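Local coordinates for glycine betaine, L-proline ABC transporter, glycine/betaine/L-proline-binding protein (ProX) (PDB 3TMG) that binds trimethyl glycine (glycine betaine) and probably delivers it to an ABC transporter for uptake into the cell, at residues A[52-57]-A[78-83]; A[71-76]-A[208-213]; A[93-98]-A[182-187]. All coordinates share one frame; numbering follows the deposited sequence.

Contact 1 (A[52-57]-A[78-83])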
loop_
_atom_site.group_PDB
_atom_site.type_symbol
_atom_site.label_atom_id
_atom_site.label_comp_id
_atom_site.label_asym_id
_atom_site.label_seq_id
_atom_site.Cartn_x
_atom_site.Cartn_y
_atom_site.Cartn_z
ATOM N N THR A 52 -7.061 -10.206 -3.436
ATOM C CA THR A 52 -6.227 -10.318 -2.194
ATOM C C THR A 52 -4.725 -10.206 -2.562
ATOM O O THR A 52 -4.335 -10.387 -3.707
ATOM C CB THR A 52 -6.478 -11.640 -1.424
ATOM O OG1 THR A 52 -5.951 -12.720 -2.205
ATOM C CG2 THR A 52 -8.018 -11.870 -1.188
ATOM N N THR A 53 -3.884 -9.903 -1.575
ATOM C CA THR A 53 -2.435 -9.906 -1.787
ATOM C C THR A 53 -1.918 -11.220 -2.409
ATOM O O THR A 53 -1.107 -11.181 -3.359
ATOM C CB THR A 53 -1.686 -9.594 -0.473
ATOM O OG1 THR A 53 -2.250 -8.426 0.119
ATOM C CG2 THR A 53 -0.196 -9.259 -0.759
ATOM N N SER A 54 -2.322 -12.368 -1.845
ATOM C CA SER A 54 -1.930 -13.678 -2.354
ATOM C C SER A 54 -2.315 -13.822 -3.823
ATOM O O SER A 54 -1.513 -14.276 -4.630
ATOM C CB SER A 54 -2.568 -14.816 -1.531
ATOM O OG SER A 54 -2.233 -16.107 -2.077
ATOM N N ILE A 55 -3.547 -13.448 -4.171
ATOM C CA ILE A 55 -4.017 -13.629 -5.560
ATOM C C ILE A 55 -3.303 -12.687 -6.530
ATOM O O ILE A 55 -2.954 -13.082 -7.657
ATOM C CB ILE A 55 -5.557 -13.471 -5.641
ATOM C CG1 ILE A 55 -6.200 -14.736 -5.068
ATOM C CG2 ILE A 55 -6.015 -13.198 -7.067
ATOM C CD1 ILE A 55 -5.744 -16.041 -5.726
ATOM N N MET A 56 -3.060 -11.452 -6.080
ATOM C CA MET A 56 -2.290 -10.512 -6.875
ATOM C C MET A 56 -0.928 -11.084 -7.266
ATOM O O MET A 56 -0.572 -11.057 -8.439
ATOM C CB MET A 56 -2.080 -9.188 -6.125
ATOM C CG MET A 56 -1.296 -8.151 -6.949
ATOM S SD MET A 56 -1.073 -6.634 -5.960
ATOM C CE MET A 56 0.110 -7.209 -4.706
ATOM N N TYR A 57 -0.168 -11.594 -6.291
ATOM C CA TYR A 57 1.119 -12.225 -6.560
ATOM C C TYR A 57 1.002 -13.508 -7.422
ATOM O O TYR A 57 1.766 -13.709 -8.384
ATOM C CB TYR A 57 1.868 -12.528 -5.244
ATOM C CG TYR A 57 2.618 -11.357 -4.716
ATOM C CD1 TYR A 57 3.885 -11.032 -5.223
ATOM C CD2 TYR A 57 2.082 -10.548 -3.712
ATOM C CE1 TYR A 57 4.590 -9.952 -4.732
ATOM C CE2 TYR A 57 2.784 -9.452 -3.225
ATOM C CZ TYR A 57 4.036 -9.161 -3.761
ATOM O OH TYR A 57 4.742 -8.086 -3.288
ATOM N N LYS A 78 7.447 -10.200 2.045
ATOM C CA LYS A 78 8.456 -11.260 1.963
ATOM C C LYS A 78 7.818 -12.625 1.713
ATOM O O LYS A 78 8.242 -13.346 0.824
ATOM C CB LYS A 78 9.306 -11.301 3.246
ATOM N N PHE A 79 6.764 -12.929 2.475
ATOM C CA PHE A 79 6.122 -14.246 2.430
ATOM C C PHE A 79 5.722 -14.581 0.989
ATOM O O PHE A 79 5.959 -15.711 0.538
ATOM C CB PHE A 79 4.939 -14.275 3.414
ATOM C CG PHE A 79 4.092 -15.517 3.338
ATOM C CD1 PHE A 79 4.470 -16.674 4.030
ATOM C CD2 PHE A 79 2.909 -15.517 2.602
ATOM C CE1 PHE A 79 3.682 -17.839 3.956
ATOM C CE2 PHE A 79 2.110 -16.648 2.537
ATOM C CZ PHE A 79 2.504 -17.821 3.213
ATOM N N TYR A 80 5.161 -13.611 0.249
ATOM C CA TYR A 80 4.761 -13.850 -1.152
ATOM C C TYR A 80 5.881 -13.738 -2.188
ATOM O O TYR A 80 5.962 -14.521 -3.129
ATOM C CB TYR A 80 3.630 -12.890 -1.548
ATOM C CG TYR A 80 2.429 -12.993 -0.642
ATOM C CD1 TYR A 80 1.573 -14.126 -0.672
ATOM C CD2 TYR A 80 2.160 -11.982 0.295
ATOM C CE1 TYR A 80 0.484 -14.201 0.183
ATOM C CE2 TYR A 80 1.067 -12.057 1.147
ATOM C CZ TYR A 80 0.218 -13.154 1.062
ATOM O OH TYR A 80 -0.877 -13.214 1.917
ATOM N N TYR A 81 6.733 -12.739 -2.012
ATOM C CA TYR A 81 7.728 -12.356 -3.016
ATOM C C TYR A 81 8.836 -13.407 -3.140
ATOM O O TYR A 81 9.215 -13.806 -4.240
ATOM C CB TYR A 81 8.291 -10.994 -2.588
ATOM C CG TYR A 81 9.296 -10.385 -3.512
ATOM C CD1 TYR A 81 10.609 -10.883 -3.573
ATOM C CD2 TYR A 81 8.963 -9.271 -4.307
ATOM C CE1 TYR A 81 11.544 -10.346 -4.440
ATOM C CE2 TYR A 81 9.921 -8.722 -5.162
ATOM C CZ TYR A 81 11.195 -9.252 -5.214
ATOM O OH TYR A 81 12.175 -8.732 -6.050
ATOM N N GLU A 82 9.369 -13.845 -2.005
ATOM C CA GLU A 82 10.414 -14.869 -1.976
ATOM C C GLU A 82 9.984 -16.146 -2.669
ATOM O O GLU A 82 10.795 -16.803 -3.316
ATOM C CB GLU A 82 10.799 -15.197 -0.544
ATOM C CG GLU A 82 11.618 -14.105 0.126
ATOM C CD GLU A 82 13.065 -14.171 -0.296
ATOM O OE1 GLU A 82 13.317 -14.372 -1.510
ATOM O OE2 GLU A 82 13.941 -14.038 0.593
ATOM N N LYS A 83 8.711 -16.494 -2.517
ATOM C CA LYS A 83 8.181 -17.715 -3.090
ATOM C C LYS A 83 8.076 -17.664 -4.616
ATOM O O LYS A 83 8.108 -18.700 -5.247
ATOM C CB LYS A 83 6.819 -18.041 -2.469
ATOM C CG LYS A 83 6.946 -18.754 -1.131
ATOM C CD LYS A 83 5.638 -18.769 -0.363
ATOM C CE LYS A 83 5.893 -18.902 1.151
ATOM N NZ LYS A 83 6.892 -17.920 1.697
HETATM O O HOH W 1 -3.695 -12.490 0.790
#
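Thr53, Ser54 and Tyr57 of one helix meet Tyr80 of another, and Tyr57 also reaches Tyr81. This is near-parallel helix-helix packing in an alpha/beta lobe of a type 2 periplasmic-binding-protein fold. The short helix axes run at 17° to each other and come within 10.2 Å, a wide gap that large aromatic side chains fill.

Thr52 is the N-cap of the first helix. Its OG1 accepts from Ile55 N.

Thr53 puts its methyl into the contact. Thr53 CG2 is anti to the backbone N and lies 3.6 Å from Tyr80 CE2. The two side chains cross at about a right angle. The same methyl sits at the edge of the Tyr57 ring, in its plane, and thus touches both tyrosines.

Ser54 offers both backbone and CB to the Tyr80 ring. Its N lies over a face of that ring, and Ser54 CA is 3.5 Å from Tyr80 CE1. A water finishes the polar side of this meeting. It accepts from Ser54 N at 3.0 Å and donates to Tyr80 OH at 3.1 Å. Tyr80 OH is also hydrogen-bonded to the carbonyl O of Gly133, which gives this hydroxyl two partners.

Tyr57 packs chiefly by its ring face. Tyr80 CB stands over that face in a CH-pi contact, 3.8 Å from the Tyr57 ring centroid. The Tyr57 and Tyr80 planes differ by only 10°, yet their centroids are 5.7 Å apart. The rings are slid so far that they barely overlap, and the methylene of Tyr80 takes the stacking place. Tyr81 is a looser neighbour, with its CB 4.4 Å from Tyr57 CE1. At the tip of the same ring, Tyr57 OH is hydrogen-bonded to Asp77 OD2.

Contact 2 (A[71-76]-A[208-213]); sequences SWVPTA and SVHTLV. With BET (trimethyl glycine), chain E.
Ser71, Trp72 and Val73 pair with His210, Val209 and Ser208 as antiparallel strands beside the betaine pocket.

Backbone bonds set the register. His210 N donates to Ser71 O at 2.7 Å, with an N-H...O angle of 165°. Ser71 N returns a longer bond to His210 O, 3.3 Å. Val73 N donates to Ser208 O, almost in line with that carbonyl, while the bond from Ser208 N to Val73 O is weak. A water donates to Val73 O and is also hydrogen-bonded to Ser208 OG. Trp72 and Val209 form the non-hydrogen-bonded pair between the hydrogen-bonded pairs Ser71-His210 and Val73-Ser208.

Two CH-pi contacts lie on opposite faces of the sheet. Val209 CG2 stands 3.8 Å from the centroid of the five-membered ring of Trp72. Val73 CG2, set between its own backbone N and carbonyl carbon, lies 3.7 Å from the His210 ring centroid. On the His210 side of the sheet, Ser71 CB also packs on Leu212 CD1 at 3.6 Å.

The ligand covers the other face of the Trp72 indole. Its OXT is 3.3 Å from Trp72 CG and 3.2 Å from Ala76 CB. Glu28 accepts a bond from Trp72 NE1.

The strand 207-214 also pairs with strand 88-105. Helix 78-84 covers the Ser71 and Val73 face through Tyr81, while Val213 packs on helix 222-230.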
loop_
_atom_site.group_PDB
_atom_site.type_symbol
_atom_site.label_atom_id
_atom_site.label_comp_id
_atom_site.label_asym_id
_atom_site.label_seq_id
_atom_site.Cartn_x
_atom_site.Cartn_y
_atom_site.Cartn_z
ATOM N N SER A 71 3.725 -3.645 -4.715
ATOM C CA SER A 71 4.588 -4.572 -3.954
ATOM C C SER A 71 5.380 -3.884 -2.843
ATOM O O SER A 71 6.202 -2.998 -3.127
ATOM C CB SER A 71 5.535 -5.326 -4.909
ATOM O OG SER A 71 6.472 -6.161 -4.229
ATOM N N TRP A 72 5.140 -4.285 -1.594
ATOM C CA TRP A 72 5.818 -3.628 -0.435
ATOM C C TRP A 72 6.961 -4.484 -0.025
ATOM O O TRP A 72 6.771 -5.559 0.567
ATOM C CB TRP A 72 4.859 -3.424 0.736
ATOM C CG TRP A 72 4.055 -2.159 0.589
ATOM C CD1 TRP A 72 3.182 -1.801 -0.451
ATOM C CD2 TRP A 72 3.951 -1.089 1.573
ATOM N NE1 TRP A 72 2.633 -0.550 -0.201
ATOM C CE2 TRP A 72 3.071 -0.080 1.005
ATOM C CE3 TRP A 72 4.522 -0.867 2.847
ATOM C CZ2 TRP A 72 2.750 1.080 1.697
ATOM C CZ3 TRP A 72 4.203 0.311 3.519
ATOM C CH2 TRP A 72 3.331 1.259 2.950
ATOM N N VAL A 73 8.181 -4.024 -0.321
ATOM C CA VAL A 73 9.366 -4.895 -0.156
ATOM C C VAL A 73 10.562 -4.146 0.395
ATOM O O VAL A 73 10.638 -2.919 0.198
ATOM C CB VAL A 73 9.832 -5.516 -1.498
ATOM C CG1 VAL A 73 8.939 -6.702 -1.833
ATOM C CG2 VAL A 73 9.822 -4.459 -2.607
ATOM N N PRO A 74 11.504 -4.885 1.058
ATOM C CA PRO A 74 11.475 -6.374 1.162
ATOM C C PRO A 74 10.605 -6.971 2.296
ATOM O O PRO A 74 10.259 -8.157 2.234
ATOM C CB PRO A 74 12.955 -6.711 1.461
ATOM C CG PRO A 74 13.377 -5.553 2.335
ATOM C CD PRO A 74 12.767 -4.357 1.618
ATOM N N THR A 75 10.224 -6.168 3.297
ATOM C CA THR A 75 9.734 -6.777 4.536
ATOM C C THR A 75 8.258 -7.191 4.521
ATOM O O THR A 75 7.945 -8.371 4.819
ATOM C CB THR A 75 10.012 -5.924 5.792
ATOM O OG1 THR A 75 11.422 -5.719 5.888
ATOM C CG2 THR A 75 9.495 -6.682 7.087
ATOM N N ALA A 76 7.390 -6.260 4.134
ATOM C CA ALA A 76 5.950 -6.511 4.247
ATOM C C ALA A 76 5.561 -7.725 3.432
ATOM O O ALA A 76 4.843 -8.601 3.932
ATOM C CB ALA A 76 5.138 -5.289 3.834
ATOM N N SER A 208 10.293 0.485 0.401
ATOM C CA SER A 208 9.750 1.139 -0.791
ATOM C C SER A 208 8.633 0.294 -1.397
ATOM O O SER A 208 8.435 -0.871 -0.979
ATOM C CB SER A 208 10.900 1.470 -1.751
ATOM O OG SER A 208 11.326 0.266 -2.304
ATOM N N VAL A 209 7.899 0.865 -2.330
ATOM C CA VAL A 209 6.849 0.094 -3.029
ATOM C C VAL A 209 7.411 -0.122 -4.418
ATOM O O VAL A 209 7.883 0.850 -5.047
ATOM C CB VAL A 209 5.527 0.885 -3.100
ATOM C CG1 VAL A 209 4.370 0.031 -3.657
ATOM C CG2 VAL A 209 5.158 1.438 -1.699
ATOM N N HIS A 210 7.366 -1.366 -4.886
ATOM C CA HIS A 210 7.926 -1.680 -6.192
ATOM C C HIS A 210 6.893 -1.994 -7.218
ATOM O O HIS A 210 5.729 -2.252 -6.887
ATOM C CB HIS A 210 8.931 -2.858 -6.094
ATOM C CG HIS A 210 10.281 -2.454 -5.528
ATOM N ND1 HIS A 210 11.461 -2.953 -6.009
ATOM C CD2 HIS A 210 10.607 -1.635 -4.475
ATOM C CE1 HIS A 210 12.487 -2.443 -5.312
ATOM N NE2 HIS A 210 11.983 -1.609 -4.387
ATOM N N THR A 211 7.325 -1.924 -8.477
ATOM C CA THR A 211 6.477 -2.226 -9.612
ATOM C C THR A 211 6.993 -3.575 -10.142
ATOM O O THR A 211 8.188 -3.730 -10.419
ATOM C CB THR A 211 6.631 -1.147 -10.716
ATOM O OG1 THR A 211 6.099 0.103 -10.232
ATOM C CG2 THR A 211 5.835 -1.564 -11.982
ATOM N N LEU A 212 6.106 -4.558 -10.217
ATOM C CA LEU A 212 6.469 -5.849 -10.786
ATOM C C LEU A 212 5.643 -6.093 -12.032
ATOM O O LEU A 212 4.457 -5.736 -12.075
ATOM C CB LEU A 212 6.227 -6.988 -9.798
ATOM C CG LEU A 212 6.576 -6.726 -8.336
ATOM C CD1 LEU A 212 6.063 -7.854 -7.448
ATOM C CD2 LEU A 212 8.074 -6.502 -8.097
ATOM N N VAL A 213 6.243 -6.739 -13.040
ATOM C CA VAL A 213 5.511 -7.053 -14.272
ATOM C C VAL A 213 5.719 -8.536 -14.600
ATOM O O VAL A 213 6.647 -9.175 -14.119
ATOM C CB VAL A 213 5.936 -6.161 -15.477
ATOM C CG1 VAL A 213 5.655 -4.694 -15.219
ATOM C CG2 VAL A 213 7.411 -6.366 -15.829
HETATM N N BET E . -0.011 -1.805 3.140
HETATM C CA BET E . 0.615 -2.699 2.151
HETATM C C BET E . 1.271 -3.858 2.916
HETATM O O BET E . 0.652 -4.834 3.417
HETATM O OXT BET E . 2.473 -3.755 3.051
HETATM C C1 BET E . -0.542 -0.585 2.507
HETATM C C2 BET E . 0.963 -1.385 4.139
HETATM C C3 BET E . -1.106 -2.522 3.824
HETATM O O HOH W 2 12.707 -1.741 -0.926
#

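Contact 3 (A[93-98]-A[182-187]); sequences ANYEGT and WKPHWA. With BET (trimethyl glycine), chain E.
Tyr95 and Pro184 reach toward each other tip to tip and form the tight part of this contact. It joins strand 88-105, bent here by beta bulges, to the end of strand 179-183 in the binding-protein fold. The Tyr95 side chain starts with CG anti to the backbone N (chi1 173°). Its ring then meets the proline obliquely. Tyr95 CE1 is 3.6 Å from Pro184 CD, and Tyr95 OH is equally close, 3.6 Å, to Pro184 CB. Pro184 CG lies off-centre, 4.2 Å from the Tyr95 ring centroid, in a CH-pi contact. Tyr95 OH is hydrogen-bonded to Asp235 OD1, and helix 235-247 also touches Pro184.

Next to this pair the backbones of the two segments meet through a CA-H...O contact. Thr98 CA approaches Lys183 O at 3.3 Å, with 138° at the hydrogen. Thr98 CB lies 3.6 Å from the same Lys183 O. Thr98 CG2 is a looser neighbour of Pro184.

The outer part is looser. Gly97 and Lys183 are partly exposed, and the Lys183 chain runs away from the first segment to a cation-pi contact with Phe188. Gly97 and Thr98 both face Glu207 in a G1 bulge. The backbone angles at Gly97 would press a CB against the preceding carbonyl O, which calls for glycine.

The second segment also lines the pocket. Trp182 lays a ring face on the trimethylammonium group, with CD2 3.5 Å from ligand C2, consistent with the aromatic cage of betaine-binding proteins. The peptide before Pro184 is cis. Before helix 187-190, His185 ND1 caps the turn by accepting from Ala187 N at 3.0 Å, in the imidazole plane.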
loop_
_atom_site.group_PDB
_atom_site.type_symbol
_atom_site.label_atom_id
_atom_site.label_comp_id
_atom_site.label_asym_id
_atom_site.label_seq_id
_atom_site.Cartn_x
_atom_site.Cartn_y
_atom_site.Cartn_z
ATOM N N ALA A 93 11.660 0.653 -7.627
ATOM C CA ALA A 93 10.695 1.299 -6.724
ATOM C C ALA A 93 9.886 2.292 -7.520
ATOM O O ALA A 93 10.451 3.013 -8.352
ATOM C CB ALA A 93 11.421 2.038 -5.580
ATOM N N ASN A 94 8.579 2.353 -7.249
ATOM C CA ASN A 94 7.771 3.494 -7.741
ATOM C C ASN A 94 7.551 4.563 -6.660
ATOM O O ASN A 94 7.015 5.647 -6.942
ATOM C CB ASN A 94 6.424 3.014 -8.303
ATOM C CG ASN A 94 5.574 2.291 -7.278
ATOM O OD1 ASN A 94 5.219 2.853 -6.238
ATOM N ND2 ASN A 94 5.212 1.052 -7.588
ATOM N N TYR A 95 7.919 4.221 -5.419
ATOM C CA TYR A 95 7.748 5.102 -4.277
ATOM C C TYR A 95 8.801 4.680 -3.239
ATOM O O TYR A 95 8.945 3.473 -2.958
ATOM C CB TYR A 95 6.305 4.991 -3.644
ATOM C CG TYR A 95 6.211 5.810 -2.338
ATOM C CD1 TYR A 95 6.586 5.243 -1.098
ATOM C CD2 TYR A 95 5.811 7.178 -2.368
ATOM C CE1 TYR A 95 6.567 5.994 0.082
ATOM C CE2 TYR A 95 5.788 7.936 -1.185
ATOM C CZ TYR A 95 6.184 7.341 0.009
ATOM O OH TYR A 95 6.139 8.059 1.173
ATOM N N GLU A 96 9.515 5.644 -2.651
ATOM C CA GLU A 96 10.502 5.332 -1.598
ATOM C C GLU A 96 10.177 6.081 -0.313
ATOM O O GLU A 96 9.794 7.247 -0.363
ATOM C CB GLU A 96 11.952 5.652 -2.043
ATOM C CG GLU A 96 12.347 4.811 -3.270
ATOM C CD GLU A 96 13.799 4.940 -3.685
ATOM O OE1 GLU A 96 14.616 5.425 -2.893
ATOM O OE2 GLU A 96 14.132 4.491 -4.805
ATOM N N GLY A 97 10.329 5.381 0.827
ATOM C CA GLY A 97 10.143 5.959 2.136
ATOM C C GLY A 97 9.023 5.348 2.957
ATOM O O GLY A 97 8.528 5.997 3.902
ATOM N N THR A 98 8.673 4.090 2.691
ATOM C CA THR A 98 7.602 3.459 3.460
ATOM C C THR A 98 8.069 3.132 4.855
ATOM O O THR A 98 9.251 2.858 5.054
ATOM C CB THR A 98 7.060 2.131 2.853
ATOM O OG1 THR A 98 8.090 1.110 2.865
ATOM C CG2 THR A 98 6.555 2.400 1.405
ATOM N N TRP A 182 1.012 2.604 8.714
ATOM C CA TRP A 182 2.138 2.696 7.822
ATOM C C TRP A 182 2.156 4.084 7.302
ATOM O O TRP A 182 1.142 4.830 7.427
ATOM C CB TRP A 182 2.028 1.664 6.667
ATOM C CG TRP A 182 0.723 1.779 5.891
ATOM C CD1 TRP A 182 0.421 2.599 4.794
ATOM C CD2 TRP A 182 -0.509 1.086 6.216
ATOM N NE1 TRP A 182 -0.893 2.416 4.393
ATOM C CE2 TRP A 182 -1.512 1.535 5.236
ATOM C CE3 TRP A 182 -0.865 0.135 7.188
ATOM C CZ2 TRP A 182 -2.811 1.040 5.239
ATOM C CZ3 TRP A 182 -2.183 -0.346 7.198
ATOM C CH2 TRP A 182 -3.134 0.087 6.240
ATOM N N LYS A 183 3.316 4.457 6.752
ATOM C CA LYS A 183 3.427 5.660 5.943
ATOM C C LYS A 183 3.816 5.208 4.546
ATOM O O LYS A 183 4.576 4.237 4.381
ATOM C CB LYS A 183 4.467 6.671 6.510
ATOM C CG LYS A 183 4.115 7.219 7.876
ATOM C CD LYS A 183 5.169 8.229 8.371
ATOM C CE LYS A 183 4.633 9.083 9.533
ATOM N NZ LYS A 183 5.764 9.811 10.210
ATOM N N PRO A 184 3.321 5.917 3.517
ATOM C CA PRO A 184 2.580 7.172 3.551
ATOM C C PRO A 184 1.114 6.962 3.918
ATOM O O PRO A 184 0.471 6.063 3.377
ATOM C CB PRO A 184 2.681 7.694 2.094
ATOM C CG PRO A 184 2.819 6.427 1.273
ATOM C CD PRO A 184 3.621 5.462 2.153
ATOM N N HIS A 185 0.589 7.784 4.823
ATOM C CA HIS A 185 -0.840 7.720 5.136
ATOM C C HIS A 185 -1.250 9.051 5.712
ATOM O O HIS A 185 -0.501 9.636 6.533
ATOM C CB HIS A 185 -1.165 6.562 6.107
ATOM C CG HIS A 185 -2.614 6.109 6.044
ATOM N ND1 HIS A 185 -3.616 6.858 6.528
ATOM C CD2 HIS A 185 -3.211 4.993 5.464
ATOM C CE1 HIS A 185 -4.810 6.224 6.347
ATOM N NE2 HIS A 185 -4.573 5.083 5.702
ATOM N N TRP A 186 -2.403 9.556 5.293
ATOM C CA TRP A 186 -2.931 10.835 5.876
ATOM C C TRP A 186 -3.318 10.716 7.353
ATOM O O TRP A 186 -3.477 11.737 8.048
ATOM C CB TRP A 186 -4.114 11.368 5.027
ATOM C CG TRP A 186 -5.153 10.295 4.833
ATOM C CD1 TRP A 186 -5.335 9.458 3.723
ATOM C CD2 TRP A 186 -6.112 9.814 5.831
ATOM N NE1 TRP A 186 -6.318 8.519 3.967
ATOM C CE2 TRP A 186 -6.848 8.709 5.203
ATOM C CE3 TRP A 186 -6.446 10.195 7.132
ATOM C CZ2 TRP A 186 -7.866 8.057 5.848
ATOM C CZ3 TRP A 186 -7.451 9.493 7.784
ATOM C CH2 TRP A 186 -8.151 8.447 7.149
ATOM N N ALA A 187 -3.429 9.488 7.884
ATOM C CA ALA A 187 -3.771 9.326 9.318
ATOM C C ALA A 187 -2.771 10.050 10.236
ATOM O O ALA A 187 -3.161 10.554 11.291
ATOM C CB ALA A 187 -3.857 7.849 9.709
HETATM N N BET E . -0.011 -1.805 3.140
HETATM C CA BET E . 0.615 -2.699 2.151
HETATM C C BET E . 1.271 -3.858 2.916
HETATM O O BET E . 0.652 -4.834 3.417
HETATM O OXT BET E . 2.473 -3.755 3.051
HETATM C C1 BET E . -0.542 -0.585 2.507
HETATM C C2 BET E . 0.963 -1.385 4.139
HETATM C C3 BET E . -1.106 -2.522 3.824
#

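All three contacts are largely buried, each with some partly exposed residue: Ser54 and Tyr81 in contact 1, His210 in contact 2, Gly97 and Lys183 in contact 3. Contact 1 joins helices through aromatic packing and a water. Contact 2 joins strands through backbone bonds, and contact 3 relies on a tyrosine-proline meeting. Contacts 1 and 2 touch: Tyr57 OH is 2.8 Å from Ser71 OG, a probable hydrogen bond. Contacts 2 and 3 share a sheet, with Val209 O 2.8 Å from Asn94 N. They also share the ligand, since Trp72 and Trp182 meet with planes at about 85° and both touch it. Contacts 1 and 3 lie about 10 Å apart at their nearest atoms.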